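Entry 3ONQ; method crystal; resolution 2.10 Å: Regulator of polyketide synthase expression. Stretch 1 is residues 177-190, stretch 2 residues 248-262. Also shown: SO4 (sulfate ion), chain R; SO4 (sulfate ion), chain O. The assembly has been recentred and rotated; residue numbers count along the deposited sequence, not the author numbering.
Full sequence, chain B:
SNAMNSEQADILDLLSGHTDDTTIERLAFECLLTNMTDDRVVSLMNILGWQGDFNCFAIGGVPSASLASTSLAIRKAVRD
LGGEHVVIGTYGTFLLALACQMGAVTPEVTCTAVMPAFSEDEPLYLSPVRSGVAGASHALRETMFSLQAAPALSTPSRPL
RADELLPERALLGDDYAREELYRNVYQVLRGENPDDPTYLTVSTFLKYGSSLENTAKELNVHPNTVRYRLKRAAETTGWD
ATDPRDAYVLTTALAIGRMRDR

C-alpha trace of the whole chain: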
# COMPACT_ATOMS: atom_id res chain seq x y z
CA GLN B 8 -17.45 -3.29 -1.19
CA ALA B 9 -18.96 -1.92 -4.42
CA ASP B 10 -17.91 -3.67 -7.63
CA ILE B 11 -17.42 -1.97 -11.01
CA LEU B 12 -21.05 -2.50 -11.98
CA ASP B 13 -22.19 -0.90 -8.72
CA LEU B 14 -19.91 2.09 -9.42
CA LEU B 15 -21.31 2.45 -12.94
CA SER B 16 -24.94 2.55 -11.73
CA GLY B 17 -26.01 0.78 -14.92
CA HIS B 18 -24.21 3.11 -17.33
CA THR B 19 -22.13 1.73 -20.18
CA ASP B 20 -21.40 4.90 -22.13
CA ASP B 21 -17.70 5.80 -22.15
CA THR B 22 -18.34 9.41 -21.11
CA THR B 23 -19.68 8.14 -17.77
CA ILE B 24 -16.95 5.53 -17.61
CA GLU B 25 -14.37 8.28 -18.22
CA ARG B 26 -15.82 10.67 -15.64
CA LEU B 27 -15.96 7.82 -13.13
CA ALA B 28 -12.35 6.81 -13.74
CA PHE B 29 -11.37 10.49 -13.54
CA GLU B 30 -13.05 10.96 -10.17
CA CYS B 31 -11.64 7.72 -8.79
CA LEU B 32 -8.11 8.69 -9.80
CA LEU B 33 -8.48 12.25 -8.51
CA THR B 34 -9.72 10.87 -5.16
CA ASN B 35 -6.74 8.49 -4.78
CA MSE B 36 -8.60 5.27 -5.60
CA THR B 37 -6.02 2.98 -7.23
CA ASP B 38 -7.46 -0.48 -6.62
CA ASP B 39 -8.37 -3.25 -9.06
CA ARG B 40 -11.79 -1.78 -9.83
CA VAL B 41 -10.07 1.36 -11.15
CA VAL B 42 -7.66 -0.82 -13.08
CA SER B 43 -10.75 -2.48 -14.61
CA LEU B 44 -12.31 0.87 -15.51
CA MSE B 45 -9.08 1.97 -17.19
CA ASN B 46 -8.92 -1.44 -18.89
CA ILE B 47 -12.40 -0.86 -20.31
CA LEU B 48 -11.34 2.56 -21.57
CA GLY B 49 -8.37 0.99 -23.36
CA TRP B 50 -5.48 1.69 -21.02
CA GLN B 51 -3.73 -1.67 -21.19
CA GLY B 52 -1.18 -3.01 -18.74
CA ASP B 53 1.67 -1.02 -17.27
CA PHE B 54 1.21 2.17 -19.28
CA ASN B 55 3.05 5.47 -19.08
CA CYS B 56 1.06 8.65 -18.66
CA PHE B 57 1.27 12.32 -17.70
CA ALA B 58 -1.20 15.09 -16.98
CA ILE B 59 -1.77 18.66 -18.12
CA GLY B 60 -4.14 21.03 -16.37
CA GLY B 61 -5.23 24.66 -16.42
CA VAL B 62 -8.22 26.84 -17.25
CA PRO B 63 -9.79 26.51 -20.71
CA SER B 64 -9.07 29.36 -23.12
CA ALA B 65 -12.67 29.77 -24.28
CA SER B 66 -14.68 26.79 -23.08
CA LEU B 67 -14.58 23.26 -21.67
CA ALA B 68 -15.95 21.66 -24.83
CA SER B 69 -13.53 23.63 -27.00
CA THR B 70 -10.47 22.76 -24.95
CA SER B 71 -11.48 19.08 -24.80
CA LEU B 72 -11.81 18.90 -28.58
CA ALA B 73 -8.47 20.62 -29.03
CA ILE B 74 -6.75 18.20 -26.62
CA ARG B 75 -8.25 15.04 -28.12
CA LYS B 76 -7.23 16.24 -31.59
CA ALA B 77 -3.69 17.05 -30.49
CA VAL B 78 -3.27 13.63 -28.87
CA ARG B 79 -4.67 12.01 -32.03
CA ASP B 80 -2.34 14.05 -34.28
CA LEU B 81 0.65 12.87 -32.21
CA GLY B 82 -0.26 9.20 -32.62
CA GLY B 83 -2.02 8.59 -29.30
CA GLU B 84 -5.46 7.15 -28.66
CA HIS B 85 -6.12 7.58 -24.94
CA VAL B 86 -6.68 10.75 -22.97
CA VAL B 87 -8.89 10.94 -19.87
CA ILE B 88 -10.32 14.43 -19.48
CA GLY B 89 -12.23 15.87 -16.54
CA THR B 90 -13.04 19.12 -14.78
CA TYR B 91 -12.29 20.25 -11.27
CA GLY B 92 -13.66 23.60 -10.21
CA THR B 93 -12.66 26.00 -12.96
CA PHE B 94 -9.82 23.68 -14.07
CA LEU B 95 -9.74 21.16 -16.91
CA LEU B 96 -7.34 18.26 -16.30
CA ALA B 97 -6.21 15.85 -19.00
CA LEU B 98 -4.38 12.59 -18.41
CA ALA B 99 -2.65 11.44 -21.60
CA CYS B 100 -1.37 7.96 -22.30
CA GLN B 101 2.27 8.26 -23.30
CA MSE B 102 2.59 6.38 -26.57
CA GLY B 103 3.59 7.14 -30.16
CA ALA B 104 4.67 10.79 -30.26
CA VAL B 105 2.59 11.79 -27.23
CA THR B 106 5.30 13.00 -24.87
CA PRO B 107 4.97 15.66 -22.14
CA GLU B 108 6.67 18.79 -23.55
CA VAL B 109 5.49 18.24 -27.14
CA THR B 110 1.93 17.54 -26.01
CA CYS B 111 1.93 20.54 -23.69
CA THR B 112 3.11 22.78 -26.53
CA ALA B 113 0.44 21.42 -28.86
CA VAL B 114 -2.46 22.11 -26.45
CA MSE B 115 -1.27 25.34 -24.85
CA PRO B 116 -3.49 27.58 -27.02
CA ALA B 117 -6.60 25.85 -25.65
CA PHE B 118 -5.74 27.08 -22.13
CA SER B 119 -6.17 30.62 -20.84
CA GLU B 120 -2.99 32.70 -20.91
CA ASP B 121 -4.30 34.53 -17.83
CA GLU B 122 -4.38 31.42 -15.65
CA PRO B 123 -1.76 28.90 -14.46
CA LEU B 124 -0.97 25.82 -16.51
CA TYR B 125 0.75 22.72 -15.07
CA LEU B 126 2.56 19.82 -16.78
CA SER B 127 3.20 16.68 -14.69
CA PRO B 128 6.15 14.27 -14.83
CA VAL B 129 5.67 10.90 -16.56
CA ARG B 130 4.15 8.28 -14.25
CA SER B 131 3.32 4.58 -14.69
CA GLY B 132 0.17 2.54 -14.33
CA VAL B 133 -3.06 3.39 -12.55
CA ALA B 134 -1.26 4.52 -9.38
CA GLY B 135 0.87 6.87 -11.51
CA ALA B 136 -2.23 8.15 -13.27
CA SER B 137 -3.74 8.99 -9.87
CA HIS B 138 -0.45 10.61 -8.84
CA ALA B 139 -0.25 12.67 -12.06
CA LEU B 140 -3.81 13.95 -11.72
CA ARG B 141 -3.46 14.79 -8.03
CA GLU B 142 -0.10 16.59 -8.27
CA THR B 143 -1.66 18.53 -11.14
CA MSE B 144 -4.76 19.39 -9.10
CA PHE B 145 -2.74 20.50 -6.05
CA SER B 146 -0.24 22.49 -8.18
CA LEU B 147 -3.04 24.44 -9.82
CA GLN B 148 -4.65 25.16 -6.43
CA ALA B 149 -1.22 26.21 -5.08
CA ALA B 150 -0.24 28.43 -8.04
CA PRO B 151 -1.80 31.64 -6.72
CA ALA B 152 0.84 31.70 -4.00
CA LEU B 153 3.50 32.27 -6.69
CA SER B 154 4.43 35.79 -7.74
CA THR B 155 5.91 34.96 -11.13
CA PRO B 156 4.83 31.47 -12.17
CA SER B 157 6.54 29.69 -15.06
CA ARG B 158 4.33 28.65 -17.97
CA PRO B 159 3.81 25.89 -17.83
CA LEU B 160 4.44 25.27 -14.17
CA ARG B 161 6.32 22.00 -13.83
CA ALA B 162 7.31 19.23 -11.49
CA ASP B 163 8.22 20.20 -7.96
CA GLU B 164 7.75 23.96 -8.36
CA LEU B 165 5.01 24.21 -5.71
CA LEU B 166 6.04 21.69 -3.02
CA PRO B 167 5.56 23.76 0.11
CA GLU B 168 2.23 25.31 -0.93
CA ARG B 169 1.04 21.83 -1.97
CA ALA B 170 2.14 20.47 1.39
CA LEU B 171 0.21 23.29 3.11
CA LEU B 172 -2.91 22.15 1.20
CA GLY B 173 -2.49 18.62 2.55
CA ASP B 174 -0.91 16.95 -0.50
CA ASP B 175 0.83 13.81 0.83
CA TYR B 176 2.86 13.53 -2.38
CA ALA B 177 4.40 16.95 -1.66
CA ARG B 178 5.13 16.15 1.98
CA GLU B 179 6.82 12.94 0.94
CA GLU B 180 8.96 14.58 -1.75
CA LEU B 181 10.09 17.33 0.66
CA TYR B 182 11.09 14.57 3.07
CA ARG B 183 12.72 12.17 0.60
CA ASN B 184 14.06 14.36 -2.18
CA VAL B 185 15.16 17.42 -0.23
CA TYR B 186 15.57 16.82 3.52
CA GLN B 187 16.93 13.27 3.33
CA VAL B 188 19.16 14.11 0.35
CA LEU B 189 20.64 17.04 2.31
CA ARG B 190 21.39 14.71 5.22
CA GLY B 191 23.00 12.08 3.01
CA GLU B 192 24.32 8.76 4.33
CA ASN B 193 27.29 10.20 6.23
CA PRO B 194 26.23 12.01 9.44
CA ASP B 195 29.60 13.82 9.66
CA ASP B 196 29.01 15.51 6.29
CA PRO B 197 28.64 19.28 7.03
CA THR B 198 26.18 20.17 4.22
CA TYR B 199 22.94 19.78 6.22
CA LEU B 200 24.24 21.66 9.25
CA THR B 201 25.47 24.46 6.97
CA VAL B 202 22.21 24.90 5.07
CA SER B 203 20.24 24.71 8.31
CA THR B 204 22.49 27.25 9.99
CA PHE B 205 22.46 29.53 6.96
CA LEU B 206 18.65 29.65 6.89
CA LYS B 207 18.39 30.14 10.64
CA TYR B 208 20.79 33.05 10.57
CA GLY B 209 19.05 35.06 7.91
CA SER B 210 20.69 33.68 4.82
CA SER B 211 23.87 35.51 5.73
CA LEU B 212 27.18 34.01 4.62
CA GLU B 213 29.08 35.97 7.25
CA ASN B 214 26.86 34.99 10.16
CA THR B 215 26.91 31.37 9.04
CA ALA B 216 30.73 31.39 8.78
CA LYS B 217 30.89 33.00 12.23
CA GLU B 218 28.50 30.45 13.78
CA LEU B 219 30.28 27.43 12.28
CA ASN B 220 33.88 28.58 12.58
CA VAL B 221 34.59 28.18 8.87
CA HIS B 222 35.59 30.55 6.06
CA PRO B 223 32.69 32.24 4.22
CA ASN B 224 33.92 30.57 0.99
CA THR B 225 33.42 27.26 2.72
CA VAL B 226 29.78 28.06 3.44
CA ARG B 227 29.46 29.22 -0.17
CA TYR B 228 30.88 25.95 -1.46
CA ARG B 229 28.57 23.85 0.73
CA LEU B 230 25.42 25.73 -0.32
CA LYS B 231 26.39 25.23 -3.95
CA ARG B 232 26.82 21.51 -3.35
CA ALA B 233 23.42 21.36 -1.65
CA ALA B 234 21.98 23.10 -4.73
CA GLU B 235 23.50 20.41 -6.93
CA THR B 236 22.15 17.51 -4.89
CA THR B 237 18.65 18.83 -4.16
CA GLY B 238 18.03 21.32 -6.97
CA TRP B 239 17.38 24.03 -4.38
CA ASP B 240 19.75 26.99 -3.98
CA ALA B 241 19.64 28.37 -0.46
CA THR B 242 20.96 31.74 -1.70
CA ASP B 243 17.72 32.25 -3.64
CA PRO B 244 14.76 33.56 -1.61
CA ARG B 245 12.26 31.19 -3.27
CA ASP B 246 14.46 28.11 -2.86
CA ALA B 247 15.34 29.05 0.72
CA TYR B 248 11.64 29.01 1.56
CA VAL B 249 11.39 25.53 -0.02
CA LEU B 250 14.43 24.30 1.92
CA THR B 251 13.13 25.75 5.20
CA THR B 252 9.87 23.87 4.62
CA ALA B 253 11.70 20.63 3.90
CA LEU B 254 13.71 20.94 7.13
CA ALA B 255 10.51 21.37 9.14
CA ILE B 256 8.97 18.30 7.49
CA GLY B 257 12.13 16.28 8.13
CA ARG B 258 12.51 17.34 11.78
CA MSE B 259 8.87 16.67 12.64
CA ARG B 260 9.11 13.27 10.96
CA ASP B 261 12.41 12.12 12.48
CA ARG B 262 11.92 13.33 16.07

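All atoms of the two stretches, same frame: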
# COMPACT_ATOMS: atom_id res chain seq x y z
N ALA B 177 3.46 15.85 -1.86
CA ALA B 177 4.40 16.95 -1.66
C ALA B 177 5.14 16.79 -0.33
O ALA B 177 6.34 17.05 -0.27
CB ALA B 177 3.70 18.30 -1.71
N ARG B 178 4.44 16.37 0.72
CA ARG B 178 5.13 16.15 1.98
C ARG B 178 6.22 15.12 1.79
O ARG B 178 7.33 15.26 2.29
CB ARG B 178 4.17 15.64 3.06
CG ARG B 178 3.18 16.66 3.58
CD ARG B 178 2.22 15.97 4.53
NE ARG B 178 1.15 16.86 4.97
CZ ARG B 178 -0.12 16.51 5.13
NH1 ARG B 178 -0.52 15.27 4.87
NH2 ARG B 178 -0.99 17.41 5.55
N GLU B 179 5.89 14.05 1.07
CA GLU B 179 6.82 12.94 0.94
C GLU B 179 8.04 13.37 0.14
O GLU B 179 9.17 13.06 0.53
CB GLU B 179 6.13 11.73 0.30
CG GLU B 179 7.04 10.50 0.19
CD GLU B 179 7.29 9.84 1.54
OE1 GLU B 179 6.65 10.24 2.54
OE2 GLU B 179 8.14 8.93 1.59
N GLU B 180 7.83 14.08 -0.97
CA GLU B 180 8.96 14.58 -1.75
C GLU B 180 9.88 15.51 -0.95
O GLU B 180 11.10 15.41 -1.03
CB GLU B 180 8.49 15.30 -3.02
CG GLU B 180 7.93 14.35 -4.08
CD GLU B 180 7.67 15.06 -5.41
OE1 GLU B 180 8.31 16.11 -5.66
OE2 GLU B 180 6.82 14.57 -6.18
N LEU B 181 9.30 16.42 -0.17
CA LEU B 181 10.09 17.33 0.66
C LEU B 181 10.95 16.49 1.60
O LEU B 181 12.12 16.77 1.79
CB LEU B 181 9.19 18.28 1.45
CG LEU B 181 8.57 19.40 0.62
CD1 LEU B 181 7.34 20.02 1.31
CD2 LEU B 181 9.63 20.45 0.29
N TYR B 182 10.36 15.44 2.16
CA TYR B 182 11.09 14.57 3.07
C TYR B 182 12.20 13.79 2.34
O TYR B 182 13.37 13.86 2.71
CB TYR B 182 10.14 13.60 3.77
CG TYR B 182 10.82 12.69 4.78
CD1 TYR B 182 11.51 13.22 5.87
CD2 TYR B 182 10.75 11.31 4.67
CE1 TYR B 182 12.13 12.39 6.81
CE2 TYR B 182 11.35 10.48 5.60
CZ TYR B 182 12.04 11.02 6.67
OH TYR B 182 12.64 10.19 7.59
N ARG B 183 11.81 13.08 1.29
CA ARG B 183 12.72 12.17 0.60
C ARG B 183 13.71 12.86 -0.31
O ARG B 183 14.89 12.54 -0.29
CB ARG B 183 11.94 11.15 -0.24
CG ARG B 183 10.99 10.29 0.55
CD ARG B 183 11.74 9.36 1.47
NE ARG B 183 10.86 8.43 2.17
CZ ARG B 183 11.30 7.54 3.07
NH1 ARG B 183 12.60 7.48 3.36
NH2 ARG B 183 10.44 6.72 3.67
N ASN B 184 13.23 13.80 -1.12
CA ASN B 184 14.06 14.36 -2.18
C ASN B 184 14.82 15.61 -1.78
O ASN B 184 15.71 16.05 -2.50
CB ASN B 184 13.23 14.68 -3.42
CG ASN B 184 12.58 13.44 -4.02
OD1 ASN B 184 12.98 12.32 -3.74
ND2 ASN B 184 11.56 13.65 -4.85
N VAL B 185 14.46 16.22 -0.66
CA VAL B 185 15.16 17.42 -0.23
C VAL B 185 15.84 17.18 1.12
O VAL B 185 17.07 17.13 1.19
CB VAL B 185 14.23 18.65 -0.21
CG1 VAL B 185 15.02 19.91 0.10
CG2 VAL B 185 13.52 18.79 -1.55
N TYR B 186 15.04 17.00 2.17
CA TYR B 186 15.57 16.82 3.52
C TYR B 186 16.53 15.64 3.64
O TYR B 186 17.65 15.80 4.11
CB TYR B 186 14.43 16.67 4.52
CG TYR B 186 14.84 16.19 5.90
CD1 TYR B 186 15.29 17.09 6.87
CD2 TYR B 186 14.74 14.85 6.24
CE1 TYR B 186 15.64 16.64 8.16
CE2 TYR B 186 15.08 14.40 7.50
CZ TYR B 186 15.53 15.29 8.46
OH TYR B 186 15.87 14.81 9.71
N GLN B 187 16.09 14.46 3.21
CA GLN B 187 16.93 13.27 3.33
C GLN B 187 18.16 13.33 2.41
O GLN B 187 19.21 12.81 2.75
CB GLN B 187 16.12 11.99 3.10
CG GLN B 187 15.34 11.56 4.33
CD GLN B 187 14.81 10.13 4.22
OE1 GLN B 187 14.51 9.65 3.13
NE2 GLN B 187 14.71 9.45 5.36
N VAL B 188 18.03 13.97 1.26
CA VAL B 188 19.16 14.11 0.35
C VAL B 188 20.21 15.04 0.98
O VAL B 188 21.40 14.76 0.93
CB VAL B 188 18.73 14.64 -1.03
CG1 VAL B 188 19.94 15.04 -1.85
CG2 VAL B 188 17.92 13.57 -1.76
N LEU B 189 19.75 16.12 1.61
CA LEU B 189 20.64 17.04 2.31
C LEU B 189 21.43 16.32 3.39
O LEU B 189 22.63 16.55 3.55
CB LEU B 189 19.84 18.18 2.97
CG LEU B 189 19.70 19.53 2.28
CD1 LEU B 189 19.12 20.54 3.26
CD2 LEU B 189 21.04 20.01 1.78
N ARG B 190 20.75 15.46 4.14
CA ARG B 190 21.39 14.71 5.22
C ARG B 190 22.44 13.74 4.69
O ARG B 190 23.52 13.62 5.26
CB ARG B 190 20.36 13.94 6.02
CG ARG B 190 19.19 14.76 6.46
CD ARG B 190 19.44 15.33 7.82
NE ARG B 190 19.25 14.32 8.84
CZ ARG B 190 19.27 14.59 10.14
NH1 ARG B 190 19.09 13.61 11.01
NH2 ARG B 190 19.48 15.83 10.55
N TYR B 248 12.94 29.31 0.98
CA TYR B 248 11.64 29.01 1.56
C TYR B 248 11.30 27.52 1.38
O TYR B 248 10.83 26.88 2.32
CB TYR B 248 10.57 29.90 0.94
CG TYR B 248 9.17 29.49 1.33
CD1 TYR B 248 8.70 29.67 2.62
CD2 TYR B 248 8.32 28.92 0.40
CE1 TYR B 248 7.42 29.28 2.97
CE2 TYR B 248 7.05 28.54 0.73
CZ TYR B 248 6.60 28.71 2.01
OH TYR B 248 5.32 28.32 2.34
N VAL B 249 11.56 26.97 0.20
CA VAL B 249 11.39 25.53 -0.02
C VAL B 249 12.26 24.70 0.94
O VAL B 249 11.78 23.77 1.59
CB VAL B 249 11.69 25.13 -1.49
CG1 VAL B 249 11.56 23.61 -1.68
CG2 VAL B 249 10.75 25.87 -2.46
N LEU B 250 13.53 25.05 1.05
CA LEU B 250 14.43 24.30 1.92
C LEU B 250 13.99 24.36 3.39
O LEU B 250 13.97 23.34 4.10
CB LEU B 250 15.86 24.80 1.76
CG LEU B 250 16.55 24.43 0.44
CD1 LEU B 250 17.73 25.35 0.17
CD2 LEU B 250 16.99 22.97 0.45
N THR B 251 13.60 25.55 3.83
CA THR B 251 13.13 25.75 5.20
C THR B 251 11.95 24.82 5.46
O THR B 251 11.87 24.18 6.51
CB THR B 251 12.73 27.23 5.42
OG1 THR B 251 13.85 28.07 5.15
CG2 THR B 251 12.24 27.48 6.86
N THR B 252 11.05 24.72 4.49
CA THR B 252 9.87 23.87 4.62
C THR B 252 10.28 22.41 4.72
O THR B 252 9.81 21.67 5.59
CB THR B 252 8.88 24.06 3.45
OG1 THR B 252 8.49 25.43 3.38
CG2 THR B 252 7.64 23.19 3.66
N ALA B 253 11.19 21.99 3.85
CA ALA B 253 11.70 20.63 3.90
C ALA B 253 12.32 20.28 5.26
O ALA B 253 12.15 19.17 5.77
CB ALA B 253 12.70 20.39 2.76
N LEU B 254 13.06 21.21 5.85
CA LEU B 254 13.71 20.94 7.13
C LEU B 254 12.66 20.74 8.22
O LEU B 254 12.83 19.87 9.08
CB LEU B 254 14.69 22.05 7.53
CG LEU B 254 15.95 22.27 6.67
CD1 LEU B 254 16.82 23.39 7.25
CD2 LEU B 254 16.77 21.01 6.54
N ALA B 255 11.58 21.52 8.18
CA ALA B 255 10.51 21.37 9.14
C ALA B 255 9.88 19.99 9.01
O ALA B 255 9.72 19.28 10.01
CB ALA B 255 9.43 22.48 8.97
N ILE B 256 9.52 19.62 7.78
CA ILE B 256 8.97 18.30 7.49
C ILE B 256 9.87 17.21 8.05
O ILE B 256 9.44 16.35 8.82
CB ILE B 256 8.78 18.07 5.97
CG1 ILE B 256 7.75 19.03 5.40
CG2 ILE B 256 8.33 16.64 5.69
CD1 ILE B 256 6.41 18.84 6.02
N GLY B 257 11.15 17.25 7.67
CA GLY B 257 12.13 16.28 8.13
C GLY B 257 12.24 16.18 9.65
O GLY B 257 12.22 15.08 10.21
N ARG B 258 12.36 17.33 10.32
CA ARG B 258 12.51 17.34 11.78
C ARG B 258 11.29 16.80 12.51
O ARG B 258 11.42 16.05 13.47
CB ARG B 258 12.84 18.73 12.28
CG ARG B 258 14.28 19.09 12.05
CD ARG B 258 14.55 20.57 12.30
NE ARG B 258 15.99 20.86 12.20
CZ ARG B 258 16.50 21.98 11.71
NH1 ARG B 258 15.70 22.96 11.29
NH2 ARG B 258 17.82 22.14 11.64
N MSE B 259 10.10 17.18 12.06
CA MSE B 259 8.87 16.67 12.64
C MSE B 259 8.75 15.17 12.42
O MSE B 259 8.24 14.45 13.27
CB MSE B 259 7.66 17.38 12.04
CG MSE B 259 7.65 18.85 12.36
SE MSE B 259 6.06 19.78 11.78
CE MSE B 259 6.15 19.50 9.83
N ARG B 260 9.24 14.69 11.28
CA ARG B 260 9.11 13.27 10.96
C ARG B 260 10.11 12.39 11.72
O ARG B 260 9.79 11.28 12.13
CB ARG B 260 9.25 13.05 9.46
CG ARG B 260 8.89 11.64 9.05
CD ARG B 260 8.38 11.61 7.62
NE ARG B 260 8.35 10.24 7.13
CZ ARG B 260 7.96 9.89 5.91
NH1 ARG B 260 7.56 10.82 5.04
NH2 ARG B 260 7.97 8.61 5.55
N ASP B 261 11.32 12.90 11.91
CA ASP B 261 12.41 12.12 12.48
C ASP B 261 12.55 12.23 14.00
O ASP B 261 13.28 11.45 14.61
CB ASP B 261 13.74 12.50 11.82
CG ASP B 261 13.87 11.93 10.42
OD1 ASP B 261 13.00 11.12 10.03
OD2 ASP B 261 14.83 12.29 9.72
N ARG B 262 11.86 13.18 14.61
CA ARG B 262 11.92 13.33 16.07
C ARG B 262 10.54 13.58 16.67
O ARG B 262 9.56 12.95 16.28
CB ARG B 262 12.87 14.46 16.46
CG ARG B 262 13.00 14.66 17.97
CD ARG B 262 13.95 15.81 18.31
NE ARG B 262 13.24 16.97 18.85
CZ ARG B 262 13.83 18.12 19.16
NH1 ARG B 262 15.13 18.27 18.98
NH2 ARG B 262 13.11 19.12 19.65
S SO4 R . 18.59 18.50 13.29
O1 SO4 R . 19.07 19.87 13.17
O2 SO4 R . 19.71 17.56 13.25
O3 SO4 R . 17.86 18.35 14.55
O4 SO4 R . 17.69 18.21 12.19
S SO4 O . 9.72 10.89 -7.15
O1 SO4 O . 10.20 11.98 -8.00
O2 SO4 O . 10.51 9.69 -7.41
O3 SO4 O . 9.87 11.25 -5.74
O4 SO4 O . 8.32 10.63 -7.45
O HOH W 1 6.74 13.42 5.08
O HOH W 2 7.36 7.15 3.39
O HOH W 3 15.76 10.50 7.70

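What fills the apolar centre where these two helices cross at nearly a right angle? Leu181 points toward the second helix and sits as a knob among Val249, Thr252, Ala253 and Ile256, its CD2 lying 3.9 Å from Ala253 CB and its CD1 4.2 Å from Ile256 CG1. The small Ala253 also receives Val185, whose CG1 is 3.6 Å from Ala253 CB. Farther along the first helix, Leu189 CD1 continues the apolar surface, 4.1 Å from Leu254 CD2.

Why does a glycine matter in this packing? The Tyr186 ring lies flat over Gly257, whose CA is 3.2 Å from the centroid of the Tyr186 ring and almost exactly on its normal, a CH-pi contact. A CB on Gly257 would point toward the first helix and fall 2.0 Å from Tyr186 CD1, a clash, so the bare backbone makes room for the ring.

How do the two tyrosines of the first helix reach the polar edge? Both direct their hydroxyls to one carboxylate: Tyr182 OH donates to Asp261 OD1 at 2.6 Å, and Tyr186 OH donates to Asp261 OD2 at 2.7 Å. Each carboxylate oxygen of Asp261 thus accepts a hydrogen bond from one tyrosine hydroxyl, tying the C-terminal part of the second stretch to the first helix.

What holds Arg260 at the polar edge? Its aliphatic part packs on the Tyr182 ring, with Arg260 CD 3.6 Å from the centroid of the Tyr182 ring, over the face, while Arg260 NH1 donates a nearly linear hydrogen bond, part of a salt bridge, to Glu179 OE1 at 2.7 Å. Glu179 OE2 in turn binds Arg183 NE at 2.8 Å. The carboxylate therefore serves two arginines whose like charges come close, Arg183 NH2 and Arg260 NH2 being 3.6 Å apart; water 2 accepts hydrogen bonds from both these nitrogens.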